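PDB 5ZF1: 5,10-methylenetetrahydrofolate dehydrogenase from Bombyx mori, which probably catalyses the NADP+-dependent oxidation of 5,10-methylenetetrahydrofolate to 5,10-methenyltetrahydrofolate in one-carbon metabolism. Local coordinates for residues 10-15 with 57-62; 51-56 with 283-288; 135-140 with 289-294; 145-150 with 278-283. All coordinates share one frame; numbering follows the deposited sequence.

Contact 1: 10-15 with 57-62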
loop_
_atom_site.group_PDB
_atom_site.type_symbol
_atom_site.label_atom_id
_atom_site.label_comp_id
_atom_site.label_asym_id
_atom_site.label_seq_id
_atom_site.Cartn_x
_atom_site.Cartn_y
_atom_site.Cartn_z
ATOM N N LEU B 10 -15.377 -11.076 21.414
ATOM C CA LEU B 10 -15.028 -9.679 21.168
ATOM C C LEU B 10 -16.022 -9.026 20.216
ATOM O O LEU B 10 -16.400 -7.860 20.403
ATOM C CB LEU B 10 -13.612 -9.581 20.603
ATOM C CG LEU B 10 -13.105 -8.160 20.342
ATOM C CD1 LEU B 10 -13.208 -7.325 21.605
ATOM C CD2 LEU B 10 -11.670 -8.166 19.814
ATOM N N ALA B 11 -16.432 -9.753 19.176
ATOM C CA ALA B 11 -17.395 -9.211 18.224
ATOM C C ALA B 11 -18.703 -8.861 18.918
ATOM O O ALA B 11 -19.310 -7.827 18.626
ATOM C CB ALA B 11 -17.645 -10.208 17.096
ATOM N N MET B 12 -19.150 -9.716 19.837
ATOM C CA MET B 12 -20.324 -9.386 20.642
ATOM C C MET B 12 -20.130 -8.074 21.400
ATOM O O MET B 12 -21.005 -7.200 21.373
ATOM C CB MET B 12 -20.649 -10.527 21.607
ATOM C CG MET B 12 -21.982 -10.349 22.338
ATOM S SD MET B 12 -23.371 -10.048 21.213
ATOM C CE MET B 12 -23.177 -11.412 20.062
ATOM N N GLU B 13 -18.982 -7.907 22.070
ATOM C CA GLU B 13 -18.698 -6.649 22.763
ATOM C C GLU B 13 -18.784 -5.471 21.808
ATOM O O GLU B 13 -19.425 -4.458 22.101
ATOM C CB GLU B 13 -17.307 -6.684 23.400
ATOM C CG GLU B 13 -17.114 -7.670 24.534
ATOM C CD GLU B 13 -15.704 -7.601 25.110
ATOM O OE1 GLU B 13 -15.191 -6.476 25.306
ATOM O OE2 GLU B 13 -15.108 -8.671 25.358
ATOM N N ILE B 14 -18.139 -5.597 20.648
ATOM C CA ILE B 14 -18.134 -4.535 19.646
ATOM C C ILE B 14 -19.548 -4.248 19.141
ATOM O O ILE B 14 -19.944 -3.084 18.996
ATOM C CB ILE B 14 -17.171 -4.933 18.506
ATOM C CG1 ILE B 14 -15.720 -4.724 18.949
ATOM C CG2 ILE B 14 -17.451 -4.163 17.247
ATOM C CD1 ILE B 14 -14.716 -5.372 18.034
ATOM N N LYS B 15 -20.327 -5.298 18.857
ATOM C CA LYS B 15 -21.682 -5.099 18.347
ATOM C C LYS B 15 -22.572 -4.422 19.384
ATOM O O LYS B 15 -23.437 -3.619 19.026
ATOM C CB LYS B 15 -22.277 -6.431 17.903
ATOM C CG LYS B 15 -21.792 -6.875 16.521
ATOM C CD LYS B 15 -22.393 -8.203 16.092
ATOM C CE LYS B 15 -21.829 -9.361 16.910
ATOM N NZ LYS B 15 -22.190 -10.668 16.293
ATOM N N ALA B 57 -26.527 -6.747 11.278
ATOM C CA ALA B 57 -27.135 -5.445 11.024
ATOM C C ALA B 57 -28.374 -5.257 11.889
ATOM O O ALA B 57 -28.539 -4.225 12.546
ATOM C CB ALA B 57 -27.483 -5.302 9.544
ATOM N N LYS B 58 -29.259 -6.255 11.897
ATOM C CA LYS B 58 -30.443 -6.184 12.750
ATOM C C LYS B 58 -30.061 -5.942 14.201
ATOM O O LYS B 58 -30.666 -5.106 14.883
ATOM C CB LYS B 58 -31.254 -7.474 12.621
ATOM C CG LYS B 58 -32.390 -7.402 11.618
ATOM C CD LYS B 58 -33.439 -8.471 11.894
ATOM C CE LYS B 58 -34.156 -8.229 13.207
ATOM N NZ LYS B 58 -35.585 -8.655 13.144
ATOM N N PHE B 59 -29.024 -6.637 14.677
ATOM C CA PHE B 59 -28.633 -6.517 16.073
ATOM C C PHE B 59 -28.226 -5.092 16.424
ATOM O O PHE B 59 -28.620 -4.575 17.472
ATOM C CB PHE B 59 -27.496 -7.492 16.393
ATOM C CG PHE B 59 -27.093 -7.500 17.841
ATOM C CD1 PHE B 59 -26.153 -6.601 18.323
ATOM C CD2 PHE B 59 -27.654 -8.412 18.724
ATOM C CE1 PHE B 59 -25.777 -6.603 19.644
ATOM C CE2 PHE B 59 -27.282 -8.421 20.054
ATOM C CZ PHE B 59 -26.344 -7.514 20.517
ATOM N N VAL B 60 -27.437 -4.436 15.566
ATOM C CA VAL B 60 -26.896 -3.120 15.902
ATOM C C VAL B 60 -27.779 -1.962 15.460
ATOM O O VAL B 60 -27.499 -0.814 15.828
ATOM C CB VAL B 60 -25.483 -2.923 15.310
ATOM C CG1 VAL B 60 -24.536 -3.958 15.884
ATOM C CG2 VAL B 60 -25.523 -2.993 13.781
ATOM N N GLY B 61 -28.835 -2.214 14.697
ATOM C CA GLY B 61 -29.712 -1.145 14.262
ATOM C C GLY B 61 -29.392 -0.597 12.896
ATOM O O GLY B 61 -29.736 0.552 12.610
ATOM N N ILE B 62 -28.711 -1.370 12.066
ATOM C CA ILE B 62 -28.479 -1.058 10.663
ATOM C C ILE B 62 -29.555 -1.757 9.838
ATOM O O ILE B 62 -29.943 -2.891 10.137
ATOM C CB ILE B 62 -27.054 -1.496 10.272
ATOM C CG1 ILE B 62 -26.037 -0.559 10.925
ATOM C CG2 ILE B 62 -26.870 -1.574 8.737
ATOM C CD1 ILE B 62 -24.591 -1.005 10.758
#

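Contact 2: 51-56 with 283-288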
loop_
_atom_site.group_PDB
_atom_site.type_symbol
_atom_site.label_atom_id
_atom_site.label_comp_id
_atom_site.label_asym_id
_atom_site.label_seq_id
_atom_site.Cartn_x
_atom_site.Cartn_y
_atom_site.Cartn_z
ATOM N N ARG B 51 -26.344 -13.871 5.239
ATOM C CA ARG B 51 -27.298 -13.915 6.340
ATOM C C ARG B 51 -26.644 -13.466 7.645
ATOM O O ARG B 51 -27.267 -12.772 8.454
ATOM C CB ARG B 51 -27.876 -15.317 6.480
ATOM C CG ARG B 51 -28.786 -15.479 7.694
ATOM C CD ARG B 51 -29.365 -16.886 7.813
ATOM N NE ARG B 51 -29.106 -17.692 6.625
ATOM C CZ ARG B 51 -28.288 -18.738 6.601
ATOM N NH1 ARG B 51 -27.652 -19.107 7.705
ATOM N NH2 ARG B 51 -28.108 -19.416 5.478
ATOM N N ASN B 52 -25.371 -13.823 7.857
ATOM C CA ASN B 52 -24.657 -13.372 9.052
ATOM C C ASN B 52 -24.517 -11.856 9.078
ATOM O O ASN B 52 -24.666 -11.234 10.138
ATOM C CB ASN B 52 -23.277 -14.029 9.124
ATOM C CG ASN B 52 -23.351 -15.537 9.206
ATOM O OD1 ASN B 52 -24.421 -16.112 9.387
ATOM N ND2 ASN B 52 -22.202 -16.188 9.072
ATOM N N LYS B 53 -24.210 -11.243 7.929
ATOM C CA LYS B 53 -24.120 -9.786 7.875
ATOM C C LYS B 53 -25.470 -9.151 8.177
ATOM O O LYS B 53 -25.545 -8.155 8.908
ATOM C CB LYS B 53 -23.593 -9.334 6.511
ATOM C CG LYS B 53 -22.216 -9.921 6.155
ATOM C CD LYS B 53 -21.830 -9.681 4.688
ATOM C CE LYS B 53 -20.582 -10.475 4.315
ATOM N NZ LYS B 53 -19.951 -10.023 3.030
ATOM N N VAL B 54 -26.551 -9.741 7.655
ATOM C CA VAL B 54 -27.893 -9.212 7.896
ATOM C C VAL B 54 -28.288 -9.373 9.362
ATOM O O VAL B 54 -28.886 -8.470 9.961
ATOM C CB VAL B 54 -28.912 -9.895 6.963
ATOM C CG1 VAL B 54 -30.333 -9.466 7.319
ATOM C CG2 VAL B 54 -28.609 -9.568 5.516
ATOM N N GLU B 55 -27.980 -10.523 9.961
ATOM C CA GLU B 55 -28.293 -10.707 11.375
ATOM C C GLU B 55 -27.531 -9.723 12.255
ATOM O O GLU B 55 -28.074 -9.208 13.239
ATOM C CB GLU B 55 -28.003 -12.145 11.805
ATOM C CG GLU B 55 -28.977 -13.168 11.237
ATOM C CD GLU B 55 -28.515 -14.596 11.463
ATOM O OE1 GLU B 55 -27.630 -14.809 12.321
ATOM O OE2 GLU B 55 -29.043 -15.511 10.794
ATOM N N ALA B 56 -26.270 -9.444 11.929
ATOM C CA ALA B 56 -25.557 -8.461 12.737
ATOM C C ALA B 56 -26.096 -7.054 12.504
ATOM O O ALA B 56 -26.124 -6.240 13.436
ATOM C CB ALA B 56 -24.054 -8.518 12.453
ATOM N N ALA B 283 -18.628 -7.773 12.318
ATOM C CA ALA B 283 -18.749 -6.609 13.194
ATOM C C ALA B 283 -18.035 -5.403 12.601
ATOM O O ALA B 283 -18.528 -4.275 12.687
ATOM C CB ALA B 283 -18.188 -6.921 14.581
ATOM N N MET B 284 -16.872 -5.622 11.983
ATOM C CA MET B 284 -16.177 -4.502 11.359
ATOM C C MET B 284 -16.887 -4.002 10.110
ATOM O O MET B 284 -16.805 -2.807 9.805
ATOM C CB MET B 284 -14.735 -4.896 11.040
ATOM C CG MET B 284 -13.882 -5.076 12.266
ATOM S SD MET B 284 -13.777 -3.588 13.254
ATOM C CE MET B 284 -14.766 -4.132 14.607
ATOM N N LEU B 285 -17.568 -4.885 9.356
ATOM C CA LEU B 285 -18.413 -4.408 8.264
ATOM C C LEU B 285 -19.497 -3.473 8.789
ATOM O O LEU B 285 -19.855 -2.492 8.129
ATOM C CB LEU B 285 -19.072 -5.576 7.526
ATOM C CG LEU B 285 -18.213 -6.438 6.600
ATOM C CD1 LEU B 285 -19.007 -7.644 6.115
ATOM C CD2 LEU B 285 -17.692 -5.601 5.430
ATOM N N MET B 286 -20.043 -3.781 9.965
ATOM C CA MET B 286 -21.053 -2.907 10.561
ATOM C C MET B 286 -20.441 -1.581 10.986
ATOM O O MET B 286 -21.038 -0.512 10.778
ATOM C CB MET B 286 -21.709 -3.618 11.749
ATOM C CG MET B 286 -22.462 -4.878 11.350
ATOM S SD MET B 286 -23.661 -4.620 10.026
ATOM C CE MET B 286 -23.098 -5.809 8.807
ATOM N N HIS B 287 -19.244 -1.631 11.580
ATOM C CA HIS B 287 -18.502 -0.412 11.868
ATOM C C HIS B 287 -18.336 0.440 10.616
ATOM O O HIS B 287 -18.522 1.666 10.646
ATOM C CB HIS B 287 -17.136 -0.765 12.466
ATOM C CG HIS B 287 -16.192 0.394 12.527
ATOM N ND1 HIS B 287 -15.316 0.696 11.506
ATOM C CD2 HIS B 287 -16.028 1.360 13.462
ATOM C CE1 HIS B 287 -14.622 1.773 11.831
ATOM N NE2 HIS B 287 -15.038 2.197 13.010
ATOM N N ASN B 288 -17.940 -0.193 9.506
ATOM C CA ASN B 288 -17.704 0.549 8.274
ATOM C C ASN B 288 -18.987 1.157 7.724
ATOM O O ASN B 288 -18.957 2.259 7.169
ATOM C CB ASN B 288 -17.082 -0.365 7.215
ATOM C CG ASN B 288 -15.625 -0.657 7.476
ATOM O OD1 ASN B 288 -15.047 -0.150 8.431
ATOM N ND2 ASN B 288 -15.007 -1.448 6.588
#

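Contact 3: 135-140 with 289-294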
loop_
_atom_site.group_PDB
_atom_site.type_symbol
_atom_site.label_atom_id
_atom_site.label_comp_id
_atom_site.label_asym_id
_atom_site.label_seq_id
_atom_site.Cartn_x
_atom_site.Cartn_y
_atom_site.Cartn_z
ATOM N N PRO B 135 -7.099 8.701 6.528
ATOM C CA PRO B 135 -8.390 8.106 6.932
ATOM C C PRO B 135 -9.180 7.600 5.731
ATOM O O PRO B 135 -9.317 8.293 4.718
ATOM C CB PRO B 135 -9.117 9.263 7.633
ATOM C CG PRO B 135 -8.061 10.242 7.992
ATOM C CD PRO B 135 -7.008 10.118 6.923
ATOM N N THR B 136 -9.723 6.394 5.850
ATOM C CA THR B 136 -10.387 5.780 4.705
ATOM C C THR B 136 -11.403 4.761 5.218
ATOM O O THR B 136 -11.643 4.651 6.426
ATOM C CB THR B 136 -9.335 5.163 3.763
ATOM O OG1 THR B 136 -9.938 4.771 2.528
ATOM C CG2 THR B 136 -8.684 3.931 4.377
ATOM N N ILE B 137 -12.024 4.030 4.299
ATOM C CA ILE B 137 -12.748 2.809 4.651
ATOM C C ILE B 137 -11.769 1.654 4.508
ATOM O O ILE B 137 -11.246 1.406 3.416
ATOM C CB ILE B 137 -13.981 2.602 3.764
ATOM C CG1 ILE B 137 -14.917 3.802 3.909
ATOM C CG2 ILE B 137 -14.662 1.276 4.153
ATOM C CD1 ILE B 137 -16.242 3.660 3.170
ATOM N N VAL B 138 -11.519 0.956 5.608
ATOM C CA VAL B 138 -10.491 -0.087 5.662
ATOM C C VAL B 138 -11.134 -1.458 5.480
ATOM O O VAL B 138 -12.241 -1.691 5.995
ATOM C CB VAL B 138 -9.728 0.002 6.992
ATOM C CG1 VAL B 138 -8.704 -1.089 7.092
ATOM C CG2 VAL B 138 -9.099 1.382 7.155
ATOM N N PRO B 139 -10.499 -2.392 4.758
ATOM C CA PRO B 139 -11.092 -3.724 4.593
ATOM C C PRO B 139 -11.355 -4.384 5.939
ATOM O O PRO B 139 -10.582 -4.243 6.887
ATOM C CB PRO B 139 -10.036 -4.481 3.780
ATOM C CG PRO B 139 -9.346 -3.376 3.005
ATOM C CD PRO B 139 -9.287 -2.207 3.934
ATOM N N ALA B 140 -12.478 -5.102 6.020
ATOM C CA ALA B 140 -13.045 -5.465 7.319
ATOM C C ALA B 140 -12.229 -6.534 8.041
ATOM O O ALA B 140 -12.046 -6.464 9.264
ATOM C CB ALA B 140 -14.491 -5.935 7.136
ATOM N N THR B 289 -20.121 0.467 7.881
ATOM C CA THR B 289 -21.388 1.013 7.398
ATOM C C THR B 289 -21.792 2.244 8.205
ATOM O O THR B 289 -22.210 3.261 7.636
ATOM C CB THR B 289 -22.476 -0.071 7.458
ATOM O OG1 THR B 289 -22.083 -1.199 6.667
ATOM C CG2 THR B 289 -23.809 0.452 6.913
ATOM N N PHE B 290 -21.633 2.166 9.526
ATOM C CA PHE B 290 -21.864 3.304 10.408
ATOM C C PHE B 290 -20.901 4.444 10.097
ATOM O O PHE B 290 -21.310 5.611 10.035
ATOM C CB PHE B 290 -21.735 2.844 11.860
ATOM C CG PHE B 290 -22.007 3.923 12.880
ATOM C CD1 PHE B 290 -22.924 4.937 12.622
ATOM C CD2 PHE B 290 -21.344 3.915 14.102
ATOM C CE1 PHE B 290 -23.158 5.917 13.558
ATOM C CE2 PHE B 290 -21.585 4.893 15.039
ATOM C CZ PHE B 290 -22.495 5.892 14.771
ATOM N N GLN B 291 -19.614 4.129 9.894
ATOM C CA GLN B 291 -18.651 5.162 9.514
ATOM C C GLN B 291 -19.057 5.852 8.219
ATOM O O GLN B 291 -18.974 7.080 8.112
ATOM C CB GLN B 291 -17.257 4.544 9.373
ATOM C CG GLN B 291 -16.145 5.518 9.018
ATOM C CD GLN B 291 -14.937 4.793 8.423
ATOM O OE1 GLN B 291 -14.637 3.668 8.809
ATOM N NE2 GLN B 291 -14.229 5.447 7.513
ATOM N N ALA B 292 -19.473 5.081 7.213
ATOM C CA ALA B 292 -19.863 5.681 5.941
ATOM C C ALA B 292 -21.095 6.564 6.106
ATOM O O ALA B 292 -21.143 7.682 5.577
ATOM C CB ALA B 292 -20.114 4.600 4.895
ATOM N N ALA B 293 -22.099 6.083 6.840
ATOM C CA ALA B 293 -23.310 6.877 7.032
ATOM C C ALA B 293 -22.999 8.201 7.710
ATOM O O ALA B 293 -23.593 9.232 7.372
ATOM C CB ALA B 293 -24.345 6.087 7.843
ATOM N N GLN B 294 -22.065 8.200 8.668
ATOM C CA GLN B 294 -21.713 9.456 9.325
ATOM C C GLN B 294 -20.998 10.396 8.367
ATOM O O GLN B 294 -21.289 11.597 8.335
ATOM C CB GLN B 294 -20.837 9.196 10.542
ATOM C CG GLN B 294 -21.468 8.333 11.608
ATOM C CD GLN B 294 -20.526 8.140 12.766
ATOM O OE1 GLN B 294 -20.242 9.076 13.509
ATOM N NE2 GLN B 294 -19.996 6.932 12.900
HETATM O O HOH W 1 -12.921 1.641 8.109
#

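Contact 4: 145-150 with 278-283. With SO4 (sulfate ion), chain F.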
loop_
_atom_site.group_PDB
_atom_site.type_symbol
_atom_site.label_atom_id
_atom_site.label_comp_id
_atom_site.label_asym_id
_atom_site.label_seq_id
_atom_site.Cartn_x
_atom_site.Cartn_y
_atom_site.Cartn_z
ATOM N N VAL B 145 -8.483 -7.916 12.538
ATOM C CA VAL B 145 -7.201 -8.297 13.129
ATOM C C VAL B 145 -6.634 -7.166 13.971
ATOM O O VAL B 145 -6.221 -7.371 15.120
ATOM C CB VAL B 145 -6.212 -8.717 12.027
ATOM C CG1 VAL B 145 -4.804 -8.859 12.614
ATOM C CG2 VAL B 145 -6.677 -9.993 11.436
ATOM N N VAL B 146 -6.596 -5.956 13.409
ATOM C CA VAL B 146 -6.063 -4.811 14.133
ATOM C C VAL B 146 -6.861 -4.573 15.410
ATOM O O VAL B 146 -6.297 -4.264 16.466
ATOM C CB VAL B 146 -6.051 -3.569 13.219
ATOM C CG1 VAL B 146 -5.983 -2.283 14.040
ATOM C CG2 VAL B 146 -4.897 -3.647 12.255
ATOM N N GLU B 147 -8.181 -4.746 15.341
ATOM C CA GLU B 147 -9.022 -4.539 16.519
ATOM C C GLU B 147 -8.782 -5.611 17.581
ATOM O O GLU B 147 -8.837 -5.323 18.784
ATOM C CB GLU B 147 -10.494 -4.499 16.099
ATOM C CG GLU B 147 -11.447 -3.893 17.135
ATOM C CD GLU B 147 -11.158 -2.429 17.469
ATOM O OE1 GLU B 147 -10.651 -1.676 16.606
ATOM O OE2 GLU B 147 -11.458 -2.024 18.610
ATOM N N MET B 148 -8.520 -6.855 17.168
ATOM C CA MET B 148 -8.202 -7.892 18.142
ATOM C C MET B 148 -6.921 -7.547 18.894
ATOM O O MET B 148 -6.839 -7.726 20.118
ATOM C CB MET B 148 -8.095 -9.251 17.444
ATOM C CG MET B 148 -9.403 -9.704 16.790
ATOM S SD MET B 148 -9.363 -11.294 15.934
ATOM C CE MET B 148 -8.255 -12.265 16.955
ATOM N N LEU B 149 -5.924 -7.009 18.186
ATOM C CA LEU B 149 -4.676 -6.627 18.839
ATOM C C LEU B 149 -4.892 -5.486 19.820
ATOM O O LEU B 149 -4.364 -5.512 20.938
ATOM C CB LEU B 149 -3.635 -6.228 17.803
ATOM C CG LEU B 149 -3.138 -7.373 16.915
ATOM C CD1 LEU B 149 -2.445 -6.823 15.685
ATOM C CD2 LEU B 149 -2.240 -8.301 17.712
ATOM N N LYS B 150 -5.651 -4.466 19.409
ATOM C CA LYS B 150 -5.876 -3.319 20.285
ATOM C C LYS B 150 -6.724 -3.698 21.486
ATOM O O LYS B 150 -6.447 -3.268 22.605
ATOM C CB LYS B 150 -6.540 -2.181 19.506
ATOM C CG LYS B 150 -5.693 -1.673 18.353
ATOM C CD LYS B 150 -6.349 -0.514 17.620
ATOM C CE LYS B 150 -5.937 0.822 18.215
ATOM N NZ LYS B 150 -6.415 1.020 19.618
ATOM N N GLY B 278 -14.309 -14.529 11.589
ATOM C CA GLY B 278 -15.504 -14.310 10.805
ATOM C C GLY B 278 -16.474 -13.355 11.475
ATOM O O GLY B 278 -16.863 -12.329 10.908
ATOM N N PRO B 279 -16.896 -13.683 12.699
ATOM C CA PRO B 279 -17.747 -12.741 13.448
ATOM C C PRO B 279 -17.115 -11.369 13.639
ATOM O O PRO B 279 -17.824 -10.354 13.594
ATOM C CB PRO B 279 -17.967 -13.464 14.784
ATOM C CG PRO B 279 -17.826 -14.910 14.453
ATOM C CD PRO B 279 -16.822 -15.006 13.345
ATOM N N MET B 280 -15.796 -11.307 13.849
ATOM C CA MET B 280 -15.110 -10.022 13.949
ATOM C C MET B 280 -15.153 -9.259 12.627
ATOM O O MET B 280 -15.321 -8.033 12.614
ATOM C CB MET B 280 -13.658 -10.244 14.377
ATOM C CG MET B 280 -13.423 -10.366 15.872
ATOM S SD MET B 280 -13.919 -8.923 16.815
ATOM C CE MET B 280 -12.676 -7.729 16.277
ATOM N N THR B 281 -14.961 -9.957 11.510
ATOM C CA THR B 281 -15.082 -9.313 10.205
ATOM C C THR B 281 -16.474 -8.716 10.014
ATOM O O THR B 281 -16.623 -7.578 9.557
ATOM C CB THR B 281 -14.765 -10.327 9.101
ATOM O OG1 THR B 281 -13.413 -10.775 9.252
ATOM C CG2 THR B 281 -14.962 -9.711 7.722
ATOM N N VAL B 282 -17.511 -9.468 10.379
ATOM C CA VAL B 282 -18.872 -8.975 10.197
ATOM C C VAL B 282 -19.121 -7.749 11.072
ATOM O O VAL B 282 -19.734 -6.770 10.626
ATOM C CB VAL B 282 -19.881 -10.104 10.474
ATOM C CG1 VAL B 282 -21.274 -9.551 10.584
ATOM C CG2 VAL B 282 -19.834 -11.121 9.337
ATOM N N ALA B 283 -18.628 -7.773 12.318
ATOM C CA ALA B 283 -18.749 -6.609 13.194
ATOM C C ALA B 283 -18.035 -5.403 12.601
ATOM O O ALA B 283 -18.528 -4.275 12.687
ATOM C CB ALA B 283 -18.188 -6.921 14.581
HETATM S S SO4 F . -13.418 -18.158 11.995
HETATM O O1 SO4 F . -14.159 -18.418 13.224
HETATM O O2 SO4 F . -12.197 -17.416 12.318
HETATM O O3 SO4 F . -13.049 -19.418 11.362
HETATM O O4 SO4 F . -14.283 -17.405 11.092
#

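Contact 1: 10-15 with 57-62
Met12 and Phe59 form a Met-aromatic contact where helix 7-26 meets the C-terminal end of helix 44-60, within the catalytic domain. The thioether sulfur approaches obliquely: Met12 SD is 4.7 Å from the centroid of the Phe59 ring, 38° off its normal, and 4.0 Å from its CZ. The methionine chain, bent at its second and third torsions, crosses the aromatic side chain at about a right angle. Phe59 carries its ring toward helix 7-26 because CG stands anti to the backbone N (chi1 -176°). The same ring takes part in a cation-pi interaction with Lys19, about two turns beyond Met12 on helix 7-26.

The apolar part of the contact lies around Lys15. Its CB touches both Phe59 CD1 and Val60 CG1, whereas the Lys15 carbonyl faces the ring at its edge, with O in the ring plane and 3.8 Å from CE1. Without the ring, as with an alanine at this position, the sulfur of Met12 and the ammonium group of Lys19 would probably lose their aromatic partner, and a gap would open beside Lys15. Val60 turns inward and also packs on Leu18 and Ile22. Its helix ends in a Schellman-like turn, with Gly61 at positive phi, Ile62 N bonded to Ala57 O (2.9 Å) and a weak bond from Gly61 N to Lys58 O. Just before that turn, Val60 CG1 comes within 3.3 Å of Lys15 O.

Contact 2: 51-56 with 283-288
Asn288 ND2 is gripped by two backbone carbonyl oxygens, Val138 O and Ile119 O, and lies on the helix whose Leu285 and Met286 meet Lys53 and Ala56. A further bond, between adjacent residues, runs from His287 ND1 to Asn288 OD1 (3.2 Å) and holds the other end of that amide, with the acceptor near the plane of the imidazole. Across the contact itself the meeting is apolar. The extended chain of Lys53 passes obliquely over Leu285 CD1, which touches CG, CD and CE, closest at CE (3.7 Å). Beyond it, Lys53 NZ is hydrogen-bonded to Gln97 OE1. Lys53 belongs to the Tyr-x-x-x-Lys motif of this family, which in relatives lines the folate site, and here helix 44-60 of the catalytic domain crosses helix 277-298 of the NAD(P)-binding domain. The axes of the two segments approach to 9.7 Å, at a signed angle of -58°. Met286 makes the other half of the contact, against Lys53 O and Ala56. With CG anti to the carbonyl carbon (chi1 -63°) and the chain bent at the next two torsions, its CE ends 3.4 Å from Lys53 O, while Met286 CG rests 4.1 Å from Ala56 CB.

Contact 3: 135-140 with 289-294
Gln291 reaches from helix 277-298 to Thr136 in the loop that leads into helix 140-151, a case of one primary amide tying a helix to the backbone of an irregular segment. Both segments belong to the NAD(P)-binding domain of this dehydrogenase family, and both ends of the amide are used.

As donor, Gln291 NE2 gives a nearly straight bond to Thr136 O (2.9 Å, 165° at the hydrogen). The acceptor lies close to the amide plane of Gln291, but the nitrogen stands well above the carbonyl plane of Thr136, away from the lone-pair directions. As acceptor, Gln291 OE1 receives a hydrogen bond from a water 2.7 Å away, and this water accepts in turn from Val138 N (2.9 Å). Gln291 can span the distance because its chain leaves anti to the backbone N (chi1 -178°) and stays extended beyond CG.

Ile137 makes the van der Waals contacts. Its CG1 lies beside the amide nitrogen, 4.0 Å from Gln291 NE2, and its CD1 makes the apolar contact, meeting Ala292 CB at 4.3 Å. The hydroxyl of Thr136 turns elsewhere, to Asn126 O on helix 124-131.

Two backbone groups in a loop without regular structure, the Thr136 carbonyl and the Val138 amide, thus gain partners from one side chain, directly and through water. Because each end of the amide has its own distinct mate, its orientation is probably fixed.

Contact 4: 145-150 with 278-283
Met280 meets Glu147 and Met148 between two regular helical segments, each held by its own i to i-4 bonds, such as Ala283 N to Pro279 O (3.0 Å), with no hydrogen bond from one to the other. The side chain of Met280 does the reaching. Bent at its second and third torsions, it folds so that CE lies in the notch between two neighbouring residues, 3.9 Å from Glu147 CB and equally far from Met148 CG. Met148 crosses it obliquely, its sulfur 4.2 Å from Met280 CG, whereas Glu147 crosses at about a right angle. The glutamate contributes only the carbon part of its chain; its carboxylate turns to a salt bridge with Arg151. Cutting Met280 back to an alanine is likely to open a gap beside Glu147 CB and to leave Met148 CG without the methyl against which it packs.

Gly278 and Met280 belong to the Pro-Gly-Gly-Val-Gly-Pro-Met-Thr signature of this family, at the start of helix 277-298. There a sulfate, probably from the crystallisation liquor, accepts from Gly278 N through O4 (2.9 Å, 138°) and also binds Gly276 N and Val277 N.

Helix 7-26 closes over the contact through Leu10 and Ile14, both touching Met280. From helix 140-151, Met148 touches Ile238 on strand 236-239 of the parallel sheet, and Val145 packs on helix 171-178.

Read from the N terminus, contact 1 closes the shortest loop, bringing helix 7-26 against the end of helix 44-60. Before it closes, contact 2 has opened on that same helix, so the two cross; contact 2 then waits more than two hundred residues for its partner. Contact 3 opens in the loop before helix 140-151 and contact 4 on that helix, both in series with contact 1. Contact 4 closes first, nested inside contacts 2 and 3, and shares Ala283 with contact 2, which closes next; contact 3 closes last and therefore crosses contact 2. Of the three contacts on helix 277-298, contact 2 joins the catalytic and NAD(P)-binding domains, whereas contacts 3 and 4 stay within the latter.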